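Local coordinates for protein CurH (Lyngbya majuscula, PDB 3KG7) that probably dehydrates the beta-hydroxyacyl intermediate carried by a curacin polyketide synthase module, giving an alpha,beta-unsaturated chain, at residues 229-234 and 279-284; 69-74 and 120-125; 50-55 and 203-208. All blocks are in the same frame, centred on the assembly; numbering follows the deposited sequence.

Contact 1. Residues 229-234 and 279-284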
# COMPACT_ATOMS: atom_id res chain seq x y z
N TRP C 229 -18.21 17.14 -13.93
CA TRP C 229 -19.00 16.07 -13.32
C TRP C 229 -18.68 14.68 -13.86
O TRP C 229 -18.62 13.70 -13.11
CB TRP C 229 -20.49 16.38 -13.47
CG TRP C 229 -21.39 15.33 -12.90
CD1 TRP C 229 -21.31 14.75 -11.66
CD2 TRP C 229 -22.53 14.73 -13.55
NE1 TRP C 229 -22.32 13.83 -11.50
CE2 TRP C 229 -23.08 13.79 -12.64
CE3 TRP C 229 -23.12 14.89 -14.80
CZ2 TRP C 229 -24.20 13.02 -12.96
CZ3 TRP C 229 -24.24 14.12 -15.12
CH2 TRP C 229 -24.77 13.20 -14.20
N ARG C 230 -18.49 14.59 -15.18
CA ARG C 230 -18.02 13.36 -15.80
C ARG C 230 -17.41 13.62 -17.18
O ARG C 230 -17.69 14.64 -17.82
CB ARG C 230 -19.14 12.30 -15.87
CG ARG C 230 -20.22 12.53 -16.91
CD ARG C 230 -21.19 11.36 -16.96
NE ARG C 230 -22.49 11.75 -17.53
CZ ARG C 230 -23.57 10.98 -17.59
NH1 ARG C 230 -23.56 9.74 -17.11
NH2 ARG C 230 -24.68 11.46 -18.12
N VAL C 231 -16.55 12.69 -17.60
CA VAL C 231 -15.91 12.71 -18.91
C VAL C 231 -16.06 11.32 -19.52
O VAL C 231 -15.66 10.33 -18.91
CB VAL C 231 -14.41 13.07 -18.81
CG1 VAL C 231 -13.73 12.99 -20.18
CG2 VAL C 231 -14.21 14.45 -18.21
N LYS C 232 -16.65 11.25 -20.71
CA LYS C 232 -16.85 9.97 -21.38
C LYS C 232 -15.52 9.29 -21.67
O LYS C 232 -15.29 8.17 -21.23
CB LYS C 232 -17.67 10.17 -22.66
CG LYS C 232 -17.75 8.95 -23.58
CD LYS C 232 -18.82 7.95 -23.16
CE LYS C 232 -18.77 6.72 -24.05
NZ LYS C 232 -20.00 5.90 -23.92
N GLU C 233 -14.65 9.97 -22.41
CA GLU C 233 -13.35 9.41 -22.79
C GLU C 233 -12.29 10.50 -22.87
O GLU C 233 -12.59 11.65 -23.21
CB GLU C 233 -13.45 8.64 -24.12
CG GLU C 233 -12.11 8.17 -24.70
CD GLU C 233 -12.10 6.69 -25.10
OE1 GLU C 233 -12.88 5.91 -24.52
OE2 GLU C 233 -11.30 6.30 -25.99
N MSE C 234 -11.06 10.13 -22.52
CA MSE C 234 -9.91 11.00 -22.69
C MSE C 234 -8.75 10.16 -23.20
O MSE C 234 -8.36 9.17 -22.59
CB MSE C 234 -9.56 11.70 -21.37
CG MSE C 234 -8.90 13.07 -21.55
SE MSE C 234 -6.95 13.01 -21.59
CE MSE C 234 -6.54 14.52 -22.77
N ASN C 279 -13.52 13.68 -24.74
CA ASN C 279 -14.91 13.53 -25.21
C ASN C 279 -15.93 13.52 -24.08
O ASN C 279 -15.75 12.88 -23.05
CB ASN C 279 -15.08 12.26 -26.06
CG ASN C 279 -14.23 12.28 -27.31
OD1 ASN C 279 -14.45 13.10 -28.20
ND2 ASN C 279 -13.27 11.37 -27.38
N GLY C 280 -17.02 14.25 -24.30
CA GLY C 280 -18.12 14.29 -23.35
C GLY C 280 -17.77 14.96 -22.03
O GLY C 280 -18.29 14.56 -20.99
N PHE C 281 -16.91 15.98 -22.09
CA PHE C 281 -16.54 16.76 -20.91
C PHE C 281 -17.77 17.49 -20.37
O PHE C 281 -18.23 18.47 -20.96
CB PHE C 281 -15.42 17.77 -21.24
CG PHE C 281 -14.94 18.55 -20.04
CD1 PHE C 281 -15.31 19.89 -19.86
CD2 PHE C 281 -14.11 17.96 -19.08
CE1 PHE C 281 -14.87 20.62 -18.74
CE2 PHE C 281 -13.66 18.69 -17.96
CZ PHE C 281 -14.04 20.02 -17.80
N THR C 282 -18.28 17.00 -19.25
CA THR C 282 -19.55 17.49 -18.71
C THR C 282 -19.37 18.32 -17.43
O THR C 282 -18.73 17.88 -16.48
CB THR C 282 -20.53 16.33 -18.47
OG1 THR C 282 -20.57 15.48 -19.63
CG2 THR C 282 -21.93 16.86 -18.19
N VAL C 283 -19.94 19.52 -17.44
CA VAL C 283 -19.98 20.35 -16.24
C VAL C 283 -21.41 20.41 -15.70
O VAL C 283 -22.37 20.29 -16.45
CB VAL C 283 -19.43 21.78 -16.48
CG1 VAL C 283 -17.92 21.72 -16.76
CG2 VAL C 283 -20.17 22.47 -17.63
N LYS C 284 -21.55 20.56 -14.39
CA LYS C 284 -22.86 20.71 -13.77
C LYS C 284 -22.82 21.82 -12.72
O LYS C 284 -21.80 22.02 -12.05
CB LYS C 284 -23.33 19.39 -13.15
CG LYS C 284 -24.80 19.37 -12.73
CD LYS C 284 -25.19 18.06 -12.05
CE LYS C 284 -24.70 18.00 -10.61
NZ LYS C 284 -25.24 16.81 -9.89
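Antiparallel strands 225-236 and 274-286 of the double hotdog fold pair here through two classic beta bulges, W229 and R230 both facing T282, K232 and E233 both facing N279. At the first bulge the backbone is joined by W229 N to T282 O (2.7 Å), met in the carbonyl plane, and by T282 N to R230 O (2.8 Å), where the donor lies nearly along the C=O axis. At the second, N279 N donates to E233 O (2.7 Å), and E233 N returns a bond to N279 O.

The W229 side chain lies against T282 and K284. Its CB rests 4.2 Å from K284 CB, and with CG anti to the backbone N (chi1 178°) the indole runs alongside T282. CE3, on the six-membered ring, brings its edge 4.1 Å from T282 CG2. One face of the five-membered ring receives K284 NZ in a cation-pi contact, 4.7 Å from the ring centroid and 16° off the normal; the bend of the lysine chain at chi3 brings the ammonium there. R230 CG lies against the opposite face, offset toward the rim, and at the far end CH2 sits over the centre of the R230 guanidinium. The indole is thus held between two basic side chains.

On the buried side of the strands V231 CG2 meets F281 CD2 obliquely at 3.6 Å, while F281 stacks edge-to-face on Y263 and touches V52 of helix 52-62. G280 turns the corner with positive phi, and its N donates to D264 OD1. The T282 hydroxyl reaches back along its own strand, OG1 donating to G280 O at 2.8 Å from above the carbonyl plane.

Contact 2. Residues 69-74 and 120-125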
# COMPACT_ATOMS: atom_id res chain seq x y z
N GLU C 69 -11.54 5.96 -19.71
CA GLU C 69 -12.97 6.03 -19.98
C GLU C 69 -13.83 5.98 -18.72
O GLU C 69 -13.37 5.58 -17.66
CB GLU C 69 -13.40 4.98 -21.01
CG GLU C 69 -12.83 3.58 -20.81
CD GLU C 69 -12.85 2.75 -22.08
OE1 GLU C 69 -13.27 1.57 -22.02
OE2 GLU C 69 -12.46 3.27 -23.15
N ASP C 70 -15.09 6.39 -18.87
CA ASP C 70 -16.08 6.46 -17.78
C ASP C 70 -15.53 7.16 -16.53
O ASP C 70 -15.47 6.58 -15.44
CB ASP C 70 -16.63 5.08 -17.43
CG ASP C 70 -17.19 4.35 -18.63
OD1 ASP C 70 -16.40 3.73 -19.38
OD2 ASP C 70 -18.42 4.41 -18.83
N ILE C 71 -15.11 8.40 -16.72
CA ILE C 71 -14.52 9.21 -15.67
C ILE C 71 -15.63 9.93 -14.93
O ILE C 71 -16.47 10.58 -15.55
CB ILE C 71 -13.51 10.24 -16.22
CG1 ILE C 71 -12.40 9.54 -17.02
CG2 ILE C 71 -12.91 11.07 -15.08
CD1 ILE C 71 -11.71 10.42 -18.05
N ASN C 72 -15.64 9.79 -13.60
CA ASN C 72 -16.58 10.54 -12.76
C ASN C 72 -15.88 11.28 -11.63
O ASN C 72 -14.92 10.78 -11.02
CB ASN C 72 -17.65 9.64 -12.16
CG ASN C 72 -18.30 8.74 -13.19
OD1 ASN C 72 -17.66 7.80 -13.69
ND2 ASN C 72 -19.56 9.00 -13.50
N PHE C 73 -16.36 12.49 -11.35
CA PHE C 73 -15.88 13.25 -10.21
C PHE C 73 -16.99 13.34 -9.17
O PHE C 73 -18.12 13.71 -9.48
CB PHE C 73 -15.41 14.64 -10.61
CG PHE C 73 -14.63 14.67 -11.87
CD1 PHE C 73 -13.40 14.02 -11.96
CD2 PHE C 73 -15.11 15.34 -12.99
CE1 PHE C 73 -12.67 14.03 -13.14
CE2 PHE C 73 -14.38 15.36 -14.19
CZ PHE C 73 -13.16 14.71 -14.26
N GLN C 74 -16.64 12.96 -7.95
CA GLN C 74 -17.55 13.05 -6.82
C GLN C 74 -17.28 14.37 -6.09
O GLN C 74 -17.26 15.44 -6.72
CB GLN C 74 -17.38 11.82 -5.92
CG GLN C 74 -17.74 10.48 -6.58
CD GLN C 74 -16.69 10.00 -7.59
OE1 GLN C 74 -15.54 9.77 -7.25
NE2 GLN C 74 -17.11 9.82 -8.84
N ALA C 120 -12.70 10.77 -7.31
CA ALA C 120 -12.73 10.34 -8.70
C ALA C 120 -12.76 8.82 -8.90
O ALA C 120 -12.25 8.06 -8.06
CB ALA C 120 -11.56 10.95 -9.47
N SER C 121 -13.37 8.40 -10.01
CA SER C 121 -13.29 7.02 -10.48
C SER C 121 -13.16 7.03 -11.99
O SER C 121 -13.68 7.94 -12.65
CB SER C 121 -14.54 6.24 -10.07
OG SER C 121 -15.71 6.89 -10.53
N MSE C 122 -12.49 6.03 -12.53
CA MSE C 122 -12.39 5.86 -13.99
C MSE C 122 -11.80 4.50 -14.34
O MSE C 122 -11.33 3.77 -13.46
CB MSE C 122 -11.54 6.98 -14.62
CG MSE C 122 -10.07 6.92 -14.27
SE MSE C 122 -9.28 8.69 -14.07
CE MSE C 122 -10.25 9.27 -12.48
N SER C 123 -11.83 4.17 -15.63
CA SER C 123 -11.21 2.96 -16.14
C SER C 123 -10.16 3.32 -17.17
O SER C 123 -10.40 4.15 -18.06
CB SER C 123 -12.24 2.03 -16.77
OG SER C 123 -12.88 1.21 -15.79
N VAL C 124 -8.99 2.71 -17.03
CA VAL C 124 -8.00 2.71 -18.09
C VAL C 124 -8.47 1.69 -19.12
O VAL C 124 -8.72 0.53 -18.77
CB VAL C 124 -6.62 2.33 -17.53
CG1 VAL C 124 -5.53 2.42 -18.60
CG2 VAL C 124 -6.28 3.22 -16.35
N SER C 125 -8.62 2.11 -20.37
CA SER C 125 -9.02 1.21 -21.44
C SER C 125 -7.95 0.13 -21.67
O SER C 125 -6.76 0.39 -21.48
CB SER C 125 -9.26 2.00 -22.73
OG SER C 125 -9.82 1.18 -23.75
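Packing is closest on the inner side of this strand pair, where I71 and M122 lie side by side and point the same way. I71 CG1, anti to the carbonyl carbon, comes 3.6 Å from M122 CB, and the selenomethionine chain, bent at chi2 and chi3, folds its CE back near I71 CG2. Farther along, A120 CB approaches the edge of the F73 ring, 4.4 Å from CD1. Helix 52-62 covers this side, with I55 on I71, Y54 on A120 and T58 on M122, the central helix of a hotdog lying against its sheet as expected for the dehydratase fold.

Two antiparallel hydrogen-bonded pairs fasten the strands. N72 N donates to S121 O (2.9 Å) and N72 O accepts from S121 N (3.0 Å); E69 N to S123 O (2.7 Å) and its return bond from S123 N are nearly straight and lie almost along the C=O axes. Between the pairs the register slips by one residue, a beta bulge in which D70, with phi 48°, turns its carbonyl to M122 CA, leaving O and CA 3.5 Å apart in a CH...O contact.

The outer side is looser and polar. Q74, bent at chi2, curls back so that NE2 stands 3.7 Å from S121 OG. E69 extends beyond CG toward the loop after the second strand; its OE1 forms a salt bridge with K100, whereas the approach of S125 OG to OE2 is weak and unsettled at 3.4 Å. E69 OE2 also lies close to E233 OE1, a like-charged neighbour whose repulsion K100 probably eases.

Contact 3. Residues 50-55 and 203-208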
# COMPACT_ATOMS: atom_id res chain seq x y z
N PRO C 50 -9.01 20.72 -9.54
CA PRO C 50 -9.96 20.41 -10.60
C PRO C 50 -9.92 18.92 -10.99
O PRO C 50 -8.84 18.29 -11.00
CB PRO C 50 -9.52 21.31 -11.76
CG PRO C 50 -8.06 21.53 -11.51
CD PRO C 50 -7.91 21.57 -10.01
N GLY C 51 -11.10 18.39 -11.28
CA GLY C 51 -11.30 16.97 -11.58
C GLY C 51 -10.33 16.36 -12.57
O GLY C 51 -9.82 15.26 -12.33
N VAL C 52 -10.06 17.07 -13.66
CA VAL C 52 -9.15 16.55 -14.70
C VAL C 52 -7.74 16.18 -14.19
O VAL C 52 -7.01 15.44 -14.86
CB VAL C 52 -9.08 17.45 -15.97
CG1 VAL C 52 -10.44 17.51 -16.66
CG2 VAL C 52 -8.53 18.85 -15.64
N SER C 53 -7.37 16.67 -13.01
CA SER C 53 -6.08 16.35 -12.39
C SER C 53 -5.92 14.86 -12.19
O SER C 53 -4.82 14.32 -12.34
CB SER C 53 -5.94 17.04 -11.03
OG SER C 53 -6.16 18.42 -11.16
N TYR C 54 -7.01 14.20 -11.84
CA TYR C 54 -6.96 12.76 -11.60
C TYR C 54 -6.72 11.98 -12.89
O TYR C 54 -6.07 10.94 -12.85
CB TYR C 54 -8.22 12.29 -10.86
CG TYR C 54 -8.46 13.13 -9.63
CD1 TYR C 54 -7.50 13.21 -8.62
CD2 TYR C 54 -9.64 13.86 -9.48
CE1 TYR C 54 -7.71 14.00 -7.50
CE2 TYR C 54 -9.85 14.63 -8.35
CZ TYR C 54 -8.89 14.70 -7.37
OH TYR C 54 -9.10 15.47 -6.26
N ILE C 55 -7.20 12.51 -14.01
CA ILE C 55 -6.91 11.93 -15.31
C ILE C 55 -5.41 12.04 -15.54
O ILE C 55 -4.75 11.06 -15.93
CB ILE C 55 -7.68 12.60 -16.47
CG1 ILE C 55 -9.17 12.74 -16.14
CG2 ILE C 55 -7.49 11.79 -17.76
CD1 ILE C 55 -9.95 13.66 -17.06
N VAL C 203 -2.81 21.16 -14.48
CA VAL C 203 -3.06 22.51 -14.99
C VAL C 203 -3.23 22.55 -16.51
O VAL C 203 -4.19 23.14 -17.03
CB VAL C 203 -1.97 23.48 -14.53
CG1 VAL C 203 -2.06 24.81 -15.27
CG2 VAL C 203 -2.06 23.68 -13.02
N LEU C 204 -2.31 21.91 -17.22
CA LEU C 204 -2.35 21.89 -18.68
C LEU C 204 -3.61 21.21 -19.22
O LEU C 204 -4.19 21.68 -20.20
CB LEU C 204 -1.11 21.20 -19.24
CG LEU C 204 0.23 21.88 -18.98
CD1 LEU C 204 1.37 20.87 -19.22
CD2 LEU C 204 0.38 23.11 -19.85
N ILE C 205 -4.01 20.10 -18.61
CA ILE C 205 -5.24 19.45 -19.05
C ILE C 205 -6.45 20.29 -18.64
O ILE C 205 -7.44 20.35 -19.38
CB ILE C 205 -5.36 17.92 -18.67
CG1 ILE C 205 -6.55 17.28 -19.40
CG2 ILE C 205 -5.41 17.70 -17.16
CD1 ILE C 205 -6.64 15.76 -19.27
N ASP C 206 -6.35 20.99 -17.52
CA ASP C 206 -7.44 21.87 -17.14
C ASP C 206 -7.62 23.02 -18.11
O ASP C 206 -8.75 23.39 -18.42
CB ASP C 206 -7.31 22.45 -15.74
CG ASP C 206 -8.58 23.12 -15.30
OD1 ASP C 206 -9.60 22.40 -15.21
OD2 ASP C 206 -8.58 24.36 -15.09
N ALA C 207 -6.51 23.57 -18.57
CA ALA C 207 -6.52 24.67 -19.53
C ALA C 207 -7.28 24.33 -20.80
O ALA C 207 -7.89 25.20 -21.42
CB ALA C 207 -5.12 25.08 -19.86
N CYS C 208 -7.26 23.06 -21.19
CA CYS C 208 -7.94 22.62 -22.41
C CYS C 208 -9.45 22.82 -22.36
O CYS C 208 -10.12 22.86 -23.40
CB CYS C 208 -7.63 21.14 -22.65
SG CYS C 208 -5.88 20.86 -22.95
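Helix 202-207 meets the start of helix 52-62 through two consecutive residues, I205 and D206, within the buried centre of the chain. At V203 the backbone N is bonded by H201 ND1, and V203 O accepts from A207 N within the short helix. I205 comes next and points at helix 52-62. With CG1 anti to the backbone N (chi1 -169°), its CD1 extends to I55 CG2 at 4.3 Å, while its CG2 branch packs against V52, 3.6 Å from the carbonyl O and 3.7 Å from CG2.

At D206 the backbone itself is touched: V52 CG2 rests against the helix backbone, 3.5 Å from D206 CA. The D206 side chain, CG anti to the backbone N, crosses P50 at about a right angle and places OD1 3.6 Å from P50 CB. OD2 turns to other partners, a weak hydrogen bond with Y164 OH and a long, weak ion pair with R210. D206 also touches H41, and the two are consistent with the histidine-aspartate pair of the dehydratase active site. P50 is itself fixed: its O accepts from both S53 N and S53 OG (2.7 Å), tying the proline to the first turn of the helix.

A207 then points away from P50-I55, and D206 O accepts a hydrogen bond from T209 OG1. The short helix is therefore wedged between the start of helix 52-62 and strand 181-186, where I185 takes L204, A207 and C208, with strand 41-43 reaching both P50 and D206 through H41.

From the N terminus, residues 50-55 open contact 3, the longest of the three loops. Within it the chain passes from helix 52-62 into strand 66-73, and contact 2 opens and closes (69-74 to 120-125) before contact 3 closes at 203-208. Contact 1 follows in series, its loop running from 229-234 to 279-284, so none of the loops cross. Strands 66-73 and 225-236 are neighbours, with V231 N and I71 O probably hydrogen-bonded, which carries contact 2 over into contact 1 and joins the two hotdog halves. Contact 3 packs against both strand pairs: M234 SE on I205 CD1, and F73 CE1 on G51 O.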